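Local atomic coordinates of prophage MuSo2, 43 kDa tail protein (Shewanella oneidensis, PDB entry 3CDD), a protein that probably helps build the tail baseplate of a Mu-like prophage, like the GpP protein of phage Mu, and assembles from three chains. Residues Arg26-Met31 against Leu169-Thr174; Ala100-Cys105 against Ile125-Phe130; Thr118-Ala123 against Thr138-Pro143; Gly131-Val136 against Phe175-Ile180. All blocks are in the same frame, centred on the assembly; numbering follows the deposited sequence.

In the fold
Following the chain, strand 21-27 leads into 26-31, which meets 169-174 in interaction 1 and closes the longest loop of the set. Interaction 2 joins helix 100-104 to the end of helix 119-127. Interaction 3 sets the start of that helix against the loop 138-143. Both are nested inside interaction 1, and they cross each other. Interaction 4 pairs strand 134-136 with strand 178-181. It follows interaction 2 in series and crosses interactions 1 and 3. Strand 178-181 also pairs with strand 169-172, which joins interactions 1 and 4 in one small sheet. Together the contacts tie that sheet to helices 100-104 and 119-127 and to the end of strand 21-27.

Interaction 1: residues Arg26-Met31 against Leu169-Thr174; sequences RSLEAM and LLTSDT
Arg26 reaches across to Ser172 and Thr174 with the flat end of a long side chain. Its chain bends at chi3 (58°), which turns NE out of the line of the preceding carbons. NH1 then lies 3.3 Å from Ser172 O, near the guanidinium plane. This hydrogen bond is weak, with an N-H...O angle of only 121°. A water adds a second path. It accepts from Arg26 NH1 at 2.8 Å and donates to Ser172 OG at 3.0 Å. Thr174 CG2 covers one guanidinium face, over its centre, 3.8 Å from Arg26 CZ. Outside partners hold both polar ends as well: Asn300 for Arg26 NH2 and Asp97 for Ser172 OG.

Further along, Leu28 uses one branch. Its CD2 touches Thr171 CB at 3.7 Å and also meets CG2 of the same threonine. Thr171 OG1 is joined to the backbone of Ser27 through a second water, which donates a hydrogen bond to Ser27 O at 2.6 Å. A third water donates to Leu170 O and, weakly, to Leu28 O.

The chain of Met31, a selenomethionine, is bent at chi2 and again at chi3 (62°), which puts CE against Leu170, 3.6 Å from Leu170 CB. SE lies close to the carbonyl of Thr171. Leu170 itself packs on helix 155-164.

Ser27 OG accepts from Glu29 N, an ST turn where strand 21-27 gives way to loop. The contact is a water-bridged junction that joins the GpP-like N-terminal region, at the turn after strand 21-27, to a small mixed sheet of the gp44-like second-domain region.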
loop_
_atom_site.group_PDB
_atom_site.type_symbol
_atom_site.label_atom_id
_atom_site.label_comp_id
_atom_site.label_asym_id
_atom_site.label_seq_id
_atom_site.Cartn_x
_atom_site.Cartn_y
_atom_site.Cartn_z
ATOM N N ARG A 26 -23.437 -1.983 -4.343
ATOM C CA ARG A 26 -24.192 -2.431 -3.183
ATOM C C ARG A 26 -23.478 -3.669 -2.618
ATOM O O ARG A 26 -23.075 -4.571 -3.371
ATOM C CB ARG A 26 -25.640 -2.758 -3.575
ATOM C CG ARG A 26 -26.403 -1.547 -4.191
ATOM C CD ARG A 26 -27.934 -1.650 -4.099
ATOM N NE ARG A 26 -28.385 -1.779 -2.717
ATOM C CZ ARG A 26 -29.180 -2.746 -2.266
ATOM N NH1 ARG A 26 -29.509 -2.775 -0.980
ATOM N NH2 ARG A 26 -29.674 -3.672 -3.101
ATOM N N SER A 27 -23.328 -3.730 -1.306
ATOM C CA SER A 27 -22.547 -4.812 -0.708
ATOM C C SER A 27 -23.025 -5.229 0.666
ATOM O O SER A 27 -23.448 -4.394 1.454
ATOM C CB SER A 27 -21.093 -4.398 -0.594
ATOM O OG SER A 27 -20.361 -5.455 -0.014
ATOM N N LEU A 28 -22.931 -6.515 0.964
ATOM C CA LEU A 28 -23.223 -7.029 2.307
ATOM C C LEU A 28 -22.012 -6.967 3.234
ATOM O O LEU A 28 -22.149 -7.170 4.442
ATOM C CB LEU A 28 -23.697 -8.484 2.244
ATOM C CG LEU A 28 -25.145 -8.895 1.976
ATOM C CD1 LEU A 28 -25.207 -10.426 2.029
ATOM C CD2 LEU A 28 -26.130 -8.282 2.984
ATOM N N GLU A 29 -20.824 -6.725 2.689
ATOM C CA GLU A 29 -19.604 -6.804 3.496
ATOM C C GLU A 29 -18.879 -5.468 3.665
ATOM O O GLU A 29 -17.776 -5.408 4.217
ATOM C CB GLU A 29 -18.641 -7.835 2.897
ATOM C CG GLU A 29 -19.196 -9.261 2.848
ATOM C CD GLU A 29 -18.163 -10.285 2.367
ATOM O OE1 GLU A 29 -16.963 -9.908 2.243
ATOM O OE2 GLU A 29 -18.552 -11.468 2.115
ATOM N N ALA A 30 -19.467 -4.402 3.164
ATOM C CA ALA A 30 -18.842 -3.102 3.242
ATOM C C ALA A 30 -19.945 -2.064 3.430
ATOM O O ALA A 30 -20.613 -1.680 2.448
ATOM C CB ALA A 30 -18.037 -2.830 1.972
HETATM N N MSE A 31 -20.145 -1.642 4.689
HETATM C CA MSE A 31 -21.255 -0.742 5.053
HETATM C C MSE A 31 -21.266 0.521 4.201
HETATM O O MSE A 31 -20.251 1.205 4.124
HETATM C CB MSE A 31 -21.221 -0.364 6.539
HETATM C CG MSE A 31 -22.436 0.517 7.018
HETATM SE SE MSE A 31 -24.213 -0.255 6.721
HETATM C CE MSE A 31 -23.941 -1.810 7.849
ATOM N N LEU A 169 -26.458 -9.956 10.785
ATOM C CA LEU A 169 -25.693 -9.092 9.887
ATOM C C LEU A 169 -26.284 -7.693 9.817
ATOM O O LEU A 169 -27.505 -7.533 9.878
ATOM C CB LEU A 169 -25.715 -9.666 8.465
ATOM C CG LEU A 169 -25.355 -11.121 8.200
ATOM C CD1 LEU A 169 -25.542 -11.402 6.710
ATOM C CD2 LEU A 169 -23.922 -11.381 8.632
ATOM N N LEU A 170 -25.414 -6.696 9.646
ATOM C CA LEU A 170 -25.821 -5.312 9.361
ATOM C C LEU A 170 -25.598 -4.976 7.888
ATOM O O LEU A 170 -24.549 -5.282 7.329
ATOM C CB LEU A 170 -25.040 -4.323 10.214
ATOM C CG LEU A 170 -24.878 -4.624 11.710
ATOM C CD1 LEU A 170 -24.018 -3.533 12.280
ATOM C CD2 LEU A 170 -26.243 -4.688 12.448
ATOM N N THR A 171 -26.604 -4.398 7.241
ATOM C CA THR A 171 -26.422 -3.899 5.863
ATOM C C THR A 171 -27.269 -2.626 5.664
ATOM O O THR A 171 -27.630 -1.966 6.635
ATOM C CB THR A 171 -26.636 -5.039 4.793
ATOM O OG1 THR A 171 -26.403 -4.544 3.465
ATOM C CG2 THR A 171 -28.013 -5.625 4.881
ATOM N N SER A 172 -27.559 -2.254 4.427
ATOM C CA SER A 172 -28.431 -1.118 4.199
ATOM C C SER A 172 -29.356 -1.460 3.033
ATOM O O SER A 172 -29.123 -2.443 2.319
ATOM C CB SER A 172 -27.613 0.158 3.947
ATOM O OG SER A 172 -26.791 0.052 2.792
ATOM N N ASP A 173 -30.400 -0.672 2.831
ATOM C CA ASP A 173 -31.287 -0.920 1.691
ATOM C C ASP A 173 -31.100 0.191 0.672
ATOM O O ASP A 173 -30.268 1.070 0.887
ATOM C CB ASP A 173 -32.743 -1.083 2.158
ATOM C CG ASP A 173 -33.295 0.168 2.840
ATOM O OD1 ASP A 173 -32.746 1.282 2.638
ATOM O OD2 ASP A 173 -34.301 0.040 3.566
ATOM N N THR A 174 -31.852 0.173 -0.431
ATOM C CA THR A 174 -31.673 1.188 -1.473
ATOM C C THR A 174 -32.018 2.601 -0.989
ATOM O O THR A 174 -31.629 3.586 -1.615
ATOM C CB THR A 174 -32.459 0.886 -2.766
ATOM O OG1 THR A 174 -33.870 0.956 -2.502
ATOM C CG2 THR A 174 -32.078 -0.475 -3.336
HETATM O O HOH W 1 -27.374 -1.322 0.201
HETATM O O HOH W 2 -23.710 -3.614 3.934
HETATM O O HOH W 3 -22.374 -4.137 6.005
#

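Interaction 2: residues Ala100-Cys105 against Ile125-Phe130; sequences ADLVDC and IVCKPF
Phe130 pushes its ring against Asp101, Leu102 and Cys105 on helix 100-104 and the residue after it. Asp101 contributes carbon, not charge: its CB is 3.5 Å from Phe130 CD2. Leu102 CD2 comes in obliquely at Phe130 CD1, 3.8 Å away. Cys105 CB sits at the ring edge, near its plane, 3.7 Å from Phe130 CE2. Cys105 SG makes a sulfur-aromatic contact at the same edge, 5.3 Å from the ring centroid. On the helix 119-127 side, Cys127 SG meets Leu102 CD1 at 3.8 Å and also touches CD2, the branch that meets the ring.

Further out, Pro155 at the start of helix 155-164 touches Leu102, Val126 and Phe130. Tyr249 of the second subunit meets the Phe130 ring edge-to-face, and Pro251 of that subunit packs on Phe130. Asp101 OD1 forms salt bridges with Arg248 and Arg250 of the second subunit.

The chemistry is divided. The direct side-chain contacts inside the chain are apolar and buried, while the carboxylate beside them is matched by arginines of a neighbour. Those positive charges would be expected to keep Asp101 ionised. The same helix and ring thus also form part of the contact with the second subunit.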
loop_
_atom_site.group_PDB
_atom_site.type_symbol
_atom_site.label_atom_id
_atom_site.label_comp_id
_atom_site.label_asym_id
_atom_site.label_seq_id
_atom_site.Cartn_x
_atom_site.Cartn_y
_atom_site.Cartn_z
ATOM N N ALA A 100 -23.119 5.856 5.789
ATOM C CA ALA A 100 -21.717 6.260 5.894
ATOM C C ALA A 100 -21.489 7.164 7.109
ATOM O O ALA A 100 -20.418 7.130 7.706
ATOM C CB ALA A 100 -21.254 6.938 4.624
ATOM N N ASP A 101 -22.495 7.959 7.485
ATOM C CA ASP A 101 -22.412 8.768 8.700
ATOM C C ASP A 101 -22.202 7.887 9.934
ATOM O O ASP A 101 -21.501 8.281 10.865
ATOM C CB ASP A 101 -23.657 9.647 8.877
ATOM C CG ASP A 101 -23.651 10.863 7.959
ATOM O OD1 ASP A 101 -22.573 11.199 7.403
ATOM O OD2 ASP A 101 -24.728 11.477 7.784
ATOM N N LEU A 102 -22.798 6.690 9.916
ATOM C CA LEU A 102 -22.666 5.728 11.013
ATOM C C LEU A 102 -21.260 5.150 11.081
ATOM O O LEU A 102 -20.832 4.688 12.128
ATOM C CB LEU A 102 -23.663 4.577 10.865
ATOM C CG LEU A 102 -25.163 4.894 10.774
ATOM C CD1 LEU A 102 -25.954 3.594 10.577
ATOM C CD2 LEU A 102 -25.681 5.638 11.991
ATOM N N VAL A 103 -20.557 5.167 9.949
ATOM C CA VAL A 103 -19.219 4.623 9.861
ATOM C C VAL A 103 -18.187 5.691 10.242
ATOM O O VAL A 103 -17.158 5.371 10.843
ATOM C CB VAL A 103 -18.912 4.152 8.408
ATOM C CG1 VAL A 103 -17.404 3.816 8.218
ATOM C CG2 VAL A 103 -19.842 2.989 7.987
ATOM N N ASP A 104 -18.451 6.936 9.835
ATOM C CA ASP A 104 -17.502 8.056 10.013
ATOM C C ASP A 104 -17.518 8.690 11.398
ATOM O O ASP A 104 -16.474 9.113 11.903
ATOM C CB ASP A 104 -17.798 9.191 9.023
ATOM C CG ASP A 104 -17.490 8.832 7.602
ATOM O OD1 ASP A 104 -16.836 7.777 7.337
ATOM O OD2 ASP A 104 -17.940 9.628 6.741
ATOM N N CYS A 105 -18.707 8.760 11.995
ATOM C CA CYS A 105 -18.941 9.676 13.134
ATOM C C CYS A 105 -18.997 8.980 14.490
ATOM O O CYS A 105 -19.218 7.768 14.558
ATOM C CB CYS A 105 -20.227 10.467 12.894
ATOM S SG CYS A 105 -20.235 11.454 11.364
ATOM N N ILE A 125 -31.547 4.029 18.869
ATOM C CA ILE A 125 -30.931 5.145 19.606
ATOM C C ILE A 125 -29.790 5.836 18.848
ATOM O O ILE A 125 -29.860 7.037 18.578
ATOM C CB ILE A 125 -30.440 4.725 21.029
ATOM C CG1 ILE A 125 -31.640 4.410 21.940
ATOM C CG2 ILE A 125 -29.600 5.862 21.655
ATOM C CD1 ILE A 125 -31.320 3.583 23.183
ATOM N N VAL A 126 -28.747 5.079 18.493
ATOM C CA VAL A 126 -27.558 5.683 17.871
ATOM C C VAL A 126 -27.785 6.221 16.448
ATOM O O VAL A 126 -27.046 7.086 16.004
ATOM C CB VAL A 126 -26.304 4.756 17.946
ATOM C CG1 VAL A 126 -25.985 4.399 19.434
ATOM C CG2 VAL A 126 -26.489 3.493 17.084
ATOM N N CYS A 127 -28.825 5.716 15.772
ATOM C CA CYS A 127 -29.137 6.044 14.367
ATOM C C CYS A 127 -29.992 7.296 14.217
ATOM O O CYS A 127 -29.901 8.000 13.201
ATOM C CB CYS A 127 -29.872 4.878 13.701
ATOM S SG CYS A 127 -28.782 3.579 13.082
ATOM N N LYS A 128 -30.821 7.553 15.235
ATOM C CA LYS A 128 -31.828 8.606 15.211
ATOM C C LYS A 128 -31.290 10.018 14.917
ATOM O O LYS A 128 -31.831 10.675 14.041
ATOM C CB LYS A 128 -32.660 8.590 16.511
ATOM C CG LYS A 128 -33.722 9.673 16.598
ATOM C CD LYS A 128 -34.888 9.204 17.447
ATOM C CE LYS A 128 -36.038 10.181 17.383
ATOM N NZ LYS A 128 -36.089 11.035 18.608
ATOM N N PRO A 129 -30.230 10.487 15.630
ATOM C CA PRO A 129 -29.770 11.867 15.346
ATOM C C PRO A 129 -29.192 12.022 13.923
ATOM O O PRO A 129 -29.035 13.145 13.441
ATOM C CB PRO A 129 -28.679 12.105 16.400
ATOM C CG PRO A 129 -28.213 10.761 16.776
ATOM C CD PRO A 129 -29.405 9.848 16.676
ATOM N N PHE A 130 -28.889 10.894 13.271
ATOM C CA PHE A 130 -28.452 10.903 11.875
ATOM C C PHE A 130 -29.646 10.808 10.905
ATOM O O PHE A 130 -29.466 10.841 9.673
ATOM C CB PHE A 130 -27.491 9.758 11.608
ATOM C CG PHE A 130 -26.205 9.809 12.412
ATOM C CD1 PHE A 130 -26.072 9.068 13.597
ATOM C CD2 PHE A 130 -25.112 10.540 11.962
ATOM C CE1 PHE A 130 -24.865 9.074 14.321
ATOM C CE2 PHE A 130 -23.913 10.560 12.687
ATOM C CZ PHE A 130 -23.792 9.821 13.879
HETATM O O HOH W 4 -27.341 10.555 7.441
#

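Interaction 3: residues Thr118-Ala123 against Thr138-Pro143; sequences TLTQIA and TDVGEP
Val140 turns its side chain toward the first turn of helix 119-127, and its atoms meet three residues there in succession. CB lies 4.0 Å from Thr120 OG1, with Leu119 CB slightly further off. CG1, anti to the carbonyl carbon (chi1 -52°), reaches Thr120 OG1 at 3.3 Å, a tight approach of a methyl group to a hydroxyl oxygen. CG2 touches that oxygen less closely and meets Thr118 CB at 4.0 Å. The Val140 and Thr120 side chains cross at about a right angle. Ile180 of strand 178-181 packs on both Val140 and Thr120.

Thr118 stands at the N-cap of the helix and forms a capping box with Gln121. Gln121 N donates to Thr118 OG1 at 3.2 Å. In return Thr118 N donates to Gln121 OE1 at 2.9 Å, in the plane of the side-chain carbonyl. The cap fixes the orientation of Thr118, whose CG2 lies beside the backbone of Pro143, 3.9 Å from Pro143 CA.

A water joins the helix start to the loop. It accepts from Leu119 N at 3.0 Å and donates to the backbone oxygens of Val140 and Glu142. One water thus serves an N-H of the first helical turn and two carbonyls of the loop.

The loop has its own brace. Gly141 N donates to Asp139 OD1, an Asx turn, meeting that oxygen from above the carboxylate plane. Arg166 binds the loop further along, bonding to the backbone oxygens of Glu142 and Pro143.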
loop_
_atom_site.group_PDB
_atom_site.type_symbol
_atom_site.label_atom_id
_atom_site.label_comp_id
_atom_site.label_asym_id
_atom_site.label_seq_id
_atom_site.Cartn_x
_atom_site.Cartn_y
_atom_site.Cartn_z
ATOM N N THR A 118 -32.079 -4.583 23.593
ATOM C CA THR A 118 -31.761 -5.391 22.427
ATOM C C THR A 118 -30.895 -4.603 21.433
ATOM O O THR A 118 -30.739 -3.374 21.546
ATOM C CB THR A 118 -33.033 -5.894 21.703
ATOM O OG1 THR A 118 -33.777 -4.774 21.205
ATOM C CG2 THR A 118 -33.903 -6.720 22.653
ATOM N N LEU A 119 -30.325 -5.332 20.471
ATOM C CA LEU A 119 -29.612 -4.741 19.358
ATOM C C LEU A 119 -30.474 -3.707 18.643
ATOM O O LEU A 119 -29.976 -2.643 18.235
ATOM C CB LEU A 119 -29.178 -5.839 18.372
ATOM C CG LEU A 119 -28.486 -5.444 17.053
ATOM C CD1 LEU A 119 -27.187 -4.680 17.311
ATOM C CD2 LEU A 119 -28.247 -6.660 16.152
ATOM N N THR A 120 -31.753 -4.022 18.472
ATOM C CA THR A 120 -32.669 -3.142 17.755
ATOM C C THR A 120 -32.933 -1.848 18.530
ATOM O O THR A 120 -32.939 -0.765 17.942
ATOM C CB THR A 120 -34.008 -3.854 17.358
ATOM O OG1 THR A 120 -33.721 -4.959 16.495
ATOM C CG2 THR A 120 -34.974 -2.886 16.620
ATOM N N GLN A 121 -33.139 -1.950 19.839
ATOM C CA GLN A 121 -33.301 -0.741 20.636
ATOM C C GLN A 121 -32.040 0.129 20.602
ATOM O O GLN A 121 -32.122 1.356 20.458
ATOM C CB GLN A 121 -33.704 -1.062 22.078
ATOM C CG GLN A 121 -35.115 -1.605 22.219
ATOM C CD GLN A 121 -35.320 -2.298 23.543
ATOM O OE1 GLN A 121 -34.484 -3.098 23.971
ATOM N NE2 GLN A 121 -36.430 -1.988 24.208
ATOM N N ILE A 122 -30.874 -0.493 20.716
ATOM C CA ILE A 122 -29.637 0.284 20.663
ATOM C C ILE A 122 -29.500 0.979 19.287
ATOM O O ILE A 122 -29.236 2.177 19.214
ATOM C CB ILE A 122 -28.387 -0.557 21.071
ATOM C CG1 ILE A 122 -28.440 -0.849 22.576
ATOM C CG2 ILE A 122 -27.090 0.169 20.690
ATOM C CD1 ILE A 122 -27.647 -2.056 23.014
ATOM N N ALA A 123 -29.727 0.230 18.213
ATOM C CA ALA A 123 -29.585 0.757 16.849
ATOM C C ALA A 123 -30.546 1.920 16.607
ATOM O O ALA A 123 -30.151 2.907 15.992
ATOM C CB ALA A 123 -29.764 -0.350 15.801
ATOM N N THR A 138 -35.004 -10.020 10.983
ATOM C CA THR A 138 -34.561 -11.268 11.592
ATOM C C THR A 138 -34.702 -11.152 13.096
ATOM O O THR A 138 -34.936 -10.060 13.622
ATOM C CB THR A 138 -33.082 -11.619 11.208
ATOM O OG1 THR A 138 -32.841 -13.010 11.462
ATOM C CG2 THR A 138 -32.079 -10.760 11.991
ATOM N N ASP A 139 -34.572 -12.283 13.785
ATOM C CA ASP A 139 -34.660 -12.309 15.234
ATOM C C ASP A 139 -33.331 -11.824 15.810
ATOM O O ASP A 139 -32.282 -12.412 15.540
ATOM C CB ASP A 139 -34.989 -13.729 15.698
ATOM C CG ASP A 139 -35.231 -13.822 17.179
ATOM O OD1 ASP A 139 -35.210 -12.785 17.883
ATOM O OD2 ASP A 139 -35.441 -14.959 17.640
ATOM N N VAL A 140 -33.378 -10.732 16.573
ATOM C CA VAL A 140 -32.161 -10.138 17.163
ATOM C C VAL A 140 -31.820 -10.768 18.522
ATOM O O VAL A 140 -30.790 -10.446 19.137
ATOM C CB VAL A 140 -32.219 -8.572 17.240
ATOM C CG1 VAL A 140 -32.578 -7.979 15.878
ATOM C CG2 VAL A 140 -33.191 -8.082 18.321
ATOM N N GLY A 141 -32.698 -11.661 18.980
ATOM C CA GLY A 141 -32.478 -12.417 20.213
ATOM C C GLY A 141 -32.491 -11.552 21.459
ATOM O O GLY A 141 -33.124 -10.484 21.492
ATOM N N GLU A 142 -31.775 -12.022 22.481
ATOM C CA GLU A 142 -31.902 -11.498 23.838
ATOM C C GLU A 142 -31.389 -10.070 23.954
ATOM O O GLU A 142 -30.542 -9.659 23.163
ATOM C CB GLU A 142 -31.156 -12.396 24.845
ATOM C CG GLU A 142 -31.864 -13.698 25.187
ATOM C CD GLU A 142 -33.243 -13.485 25.786
ATOM O OE1 GLU A 142 -33.342 -13.132 26.990
ATOM O OE2 GLU A 142 -34.233 -13.685 25.046
ATOM N N PRO A 143 -31.911 -9.306 24.939
ATOM C CA PRO A 143 -31.304 -8.023 25.302
ATOM C C PRO A 143 -29.851 -8.192 25.774
ATOM O O PRO A 143 -29.458 -9.300 26.152
ATOM C CB PRO A 143 -32.192 -7.529 26.466
ATOM C CG PRO A 143 -32.924 -8.760 26.956
ATOM C CD PRO A 143 -33.131 -9.579 25.719
HETATM O O HOH W 5 -30.099 -8.287 21.098
#

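Interaction 4: residues Gly131-Val136 against Phe175-Ile180; sequences GIKVIV and FGNLVI
Parallel strand pairing joins Val134-Val136 to Leu178-Ile180. It puts strand 134-136 at one border, within this chain, of a three-stranded mixed sheet, with strand 178-181 in the centre. The sheet belongs to the gp44-like second-domain region. Val134 lies opposite Leu178, Ile135 opposite Val179 and Val136 opposite Ile180. Three backbone bonds hold the pair. Leu178 N donates to Lys133 O at 2.8 Å, Ile135 N to Leu178 O at 2.6 Å, and Ile180 N to Ile135 O at 2.8 Å. The last two are nearly straight, at 173° and 175°, while the first is more bent. The strand axes are 22° apart in direction.

On the far flank of strand 178-181, strand 169-172 runs antiparallel, so the central strand has a parallel neighbour and an antiparallel one. Helix 119-127 packs on the face that carries Val134, Val136, Leu178 and Ile180. Cys127 touches Val134 and Leu178 there, and Thr120 touches Val136.

On this face Ile180 CD1 touches two valines, Val134 CG1 at 3.7 Å and Val136 CG2 at 4.1 Å. Ile132, ahead of the strand, brings CG2 to Leu178 N at 3.8 Å. The other face has Ile135 CB against Val179 CG2.

Before the paired residues, Asn177 and Lys133 lie side by side and point the same way. Asn177 OD1 is 3.4 Å from Lys133 CB. A water donates to Asn177 OD1 and accepts from Lys133 N, bridging the two segments. The amide ND2 of Asn177 is held by Asp173 OD2, which fixes the rotation of the group.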
loop_
_atom_site.group_PDB
_atom_site.type_symbol
_atom_site.label_atom_id
_atom_site.label_comp_id
_atom_site.label_asym_id
_atom_site.label_seq_id
_atom_site.Cartn_x
_atom_site.Cartn_y
_atom_site.Cartn_z
ATOM N N GLY A 131 -30.859 10.707 11.461
ATOM C CA GLY A 131 -32.078 10.539 10.660
ATOM C C GLY A 131 -32.019 9.313 9.762
ATOM O O GLY A 131 -32.352 9.379 8.573
ATOM N N ILE A 132 -31.550 8.206 10.328
ATOM C CA ILE A 132 -31.430 6.939 9.627
ATOM C C ILE A 132 -32.401 5.952 10.293
ATOM O O ILE A 132 -32.354 5.749 11.521
ATOM C CB ILE A 132 -29.954 6.410 9.674
ATOM C CG1 ILE A 132 -29.058 7.214 8.722
ATOM C CG2 ILE A 132 -29.876 4.917 9.333
ATOM C CD1 ILE A 132 -27.577 7.135 9.034
ATOM N N LYS A 133 -33.296 5.375 9.487
ATOM C CA LYS A 133 -34.224 4.349 9.970
ATOM C C LYS A 133 -33.538 2.993 10.100
ATOM O O LYS A 133 -32.598 2.685 9.342
ATOM C CB LYS A 133 -35.446 4.220 9.056
ATOM C CG LYS A 133 -36.459 5.330 9.186
ATOM C CD LYS A 133 -37.880 4.744 9.159
ATOM C CE LYS A 133 -38.926 5.791 8.825
ATOM N NZ LYS A 133 -38.933 6.075 7.360
ATOM N N VAL A 134 -34.004 2.201 11.069
ATOM C CA VAL A 134 -33.495 0.854 11.309
ATOM C C VAL A 134 -34.569 -0.167 10.921
ATOM O O VAL A 134 -35.641 -0.215 11.533
ATOM C CB VAL A 134 -33.103 0.637 12.810
ATOM C CG1 VAL A 134 -32.619 -0.807 13.045
ATOM C CG2 VAL A 134 -32.079 1.662 13.277
ATOM N N ILE A 135 -34.276 -0.973 9.905
ATOM C CA ILE A 135 -35.178 -2.022 9.428
ATOM C C ILE A 135 -34.700 -3.349 10.006
ATOM O O ILE A 135 -33.533 -3.688 9.877
ATOM C CB ILE A 135 -35.194 -2.118 7.866
ATOM C CG1 ILE A 135 -35.526 -0.763 7.188
ATOM C CG2 ILE A 135 -36.087 -3.287 7.374
ATOM C CD1 ILE A 135 -36.735 -0.017 7.721
ATOM N N VAL A 136 -35.606 -4.083 10.643
ATOM C CA VAL A 136 -35.299 -5.396 11.225
ATOM C C VAL A 136 -36.016 -6.530 10.486
ATOM O O VAL A 136 -37.253 -6.577 10.433
ATOM C CB VAL A 136 -35.608 -5.446 12.751
ATOM C CG1 VAL A 136 -35.236 -6.808 13.339
ATOM C CG2 VAL A 136 -34.839 -4.351 13.485
ATOM N N PHE A 175 -32.743 2.688 0.122
ATOM C CA PHE A 175 -33.143 3.980 0.682
ATOM C C PHE A 175 -32.173 4.475 1.770
ATOM O O PHE A 175 -32.387 5.509 2.388
ATOM C CB PHE A 175 -34.613 3.940 1.126
ATOM C CG PHE A 175 -35.583 3.909 -0.044
ATOM C CD1 PHE A 175 -36.007 2.694 -0.593
ATOM C CD2 PHE A 175 -36.039 5.092 -0.619
ATOM C CE1 PHE A 175 -36.878 2.661 -1.689
ATOM C CE2 PHE A 175 -36.922 5.062 -1.703
ATOM C CZ PHE A 175 -37.337 3.846 -2.238
ATOM N N GLY A 176 -31.073 3.747 1.958
ATOM C CA GLY A 176 -30.039 4.153 2.909
ATOM C C GLY A 176 -30.471 3.983 4.351
ATOM O O GLY A 176 -29.947 4.662 5.250
ATOM N N ASN A 177 -31.450 3.105 4.567
ATOM C CA ASN A 177 -31.859 2.713 5.920
ATOM C C ASN A 177 -30.886 1.664 6.397
ATOM O O ASN A 177 -30.428 0.884 5.592
ATOM C CB ASN A 177 -33.251 2.077 5.905
ATOM C CG ASN A 177 -34.348 3.037 5.450
ATOM O OD1 ASN A 177 -34.375 4.212 5.841
ATOM N ND2 ASN A 177 -35.294 2.519 4.654
ATOM N N LEU A 178 -30.604 1.613 7.697
ATOM C CA LEU A 178 -29.879 0.477 8.298
ATOM C C LEU A 178 -30.737 -0.798 8.351
ATOM O O LEU A 178 -31.869 -0.770 8.850
ATOM C CB LEU A 178 -29.397 0.829 9.703
ATOM C CG LEU A 178 -28.543 -0.237 10.396
ATOM C CD1 LEU A 178 -27.178 -0.354 9.720
ATOM C CD2 LEU A 178 -28.385 0.065 11.867
ATOM N N VAL A 179 -30.198 -1.900 7.828
ATOM C CA VAL A 179 -30.893 -3.193 7.818
ATOM C C VAL A 179 -30.214 -4.222 8.725
ATOM O O VAL A 179 -29.015 -4.502 8.597
ATOM C CB VAL A 179 -31.055 -3.800 6.391
ATOM C CG1 VAL A 179 -31.782 -5.157 6.463
ATOM C CG2 VAL A 179 -31.806 -2.863 5.478
ATOM N N ILE A 180 -31.008 -4.782 9.639
ATOM C CA ILE A 180 -30.577 -5.892 10.471
ATOM C C ILE A 180 -31.199 -7.198 9.974
ATOM O O ILE A 180 -32.428 -7.396 10.010
ATOM C CB ILE A 180 -30.904 -5.672 11.954
ATOM C CG1 ILE A 180 -30.331 -4.331 12.436
ATOM C CG2 ILE A 180 -30.386 -6.853 12.783
ATOM C CD1 ILE A 180 -30.820 -3.899 13.834
HETATM O O HOH W 6 -32.587 6.105 6.564
#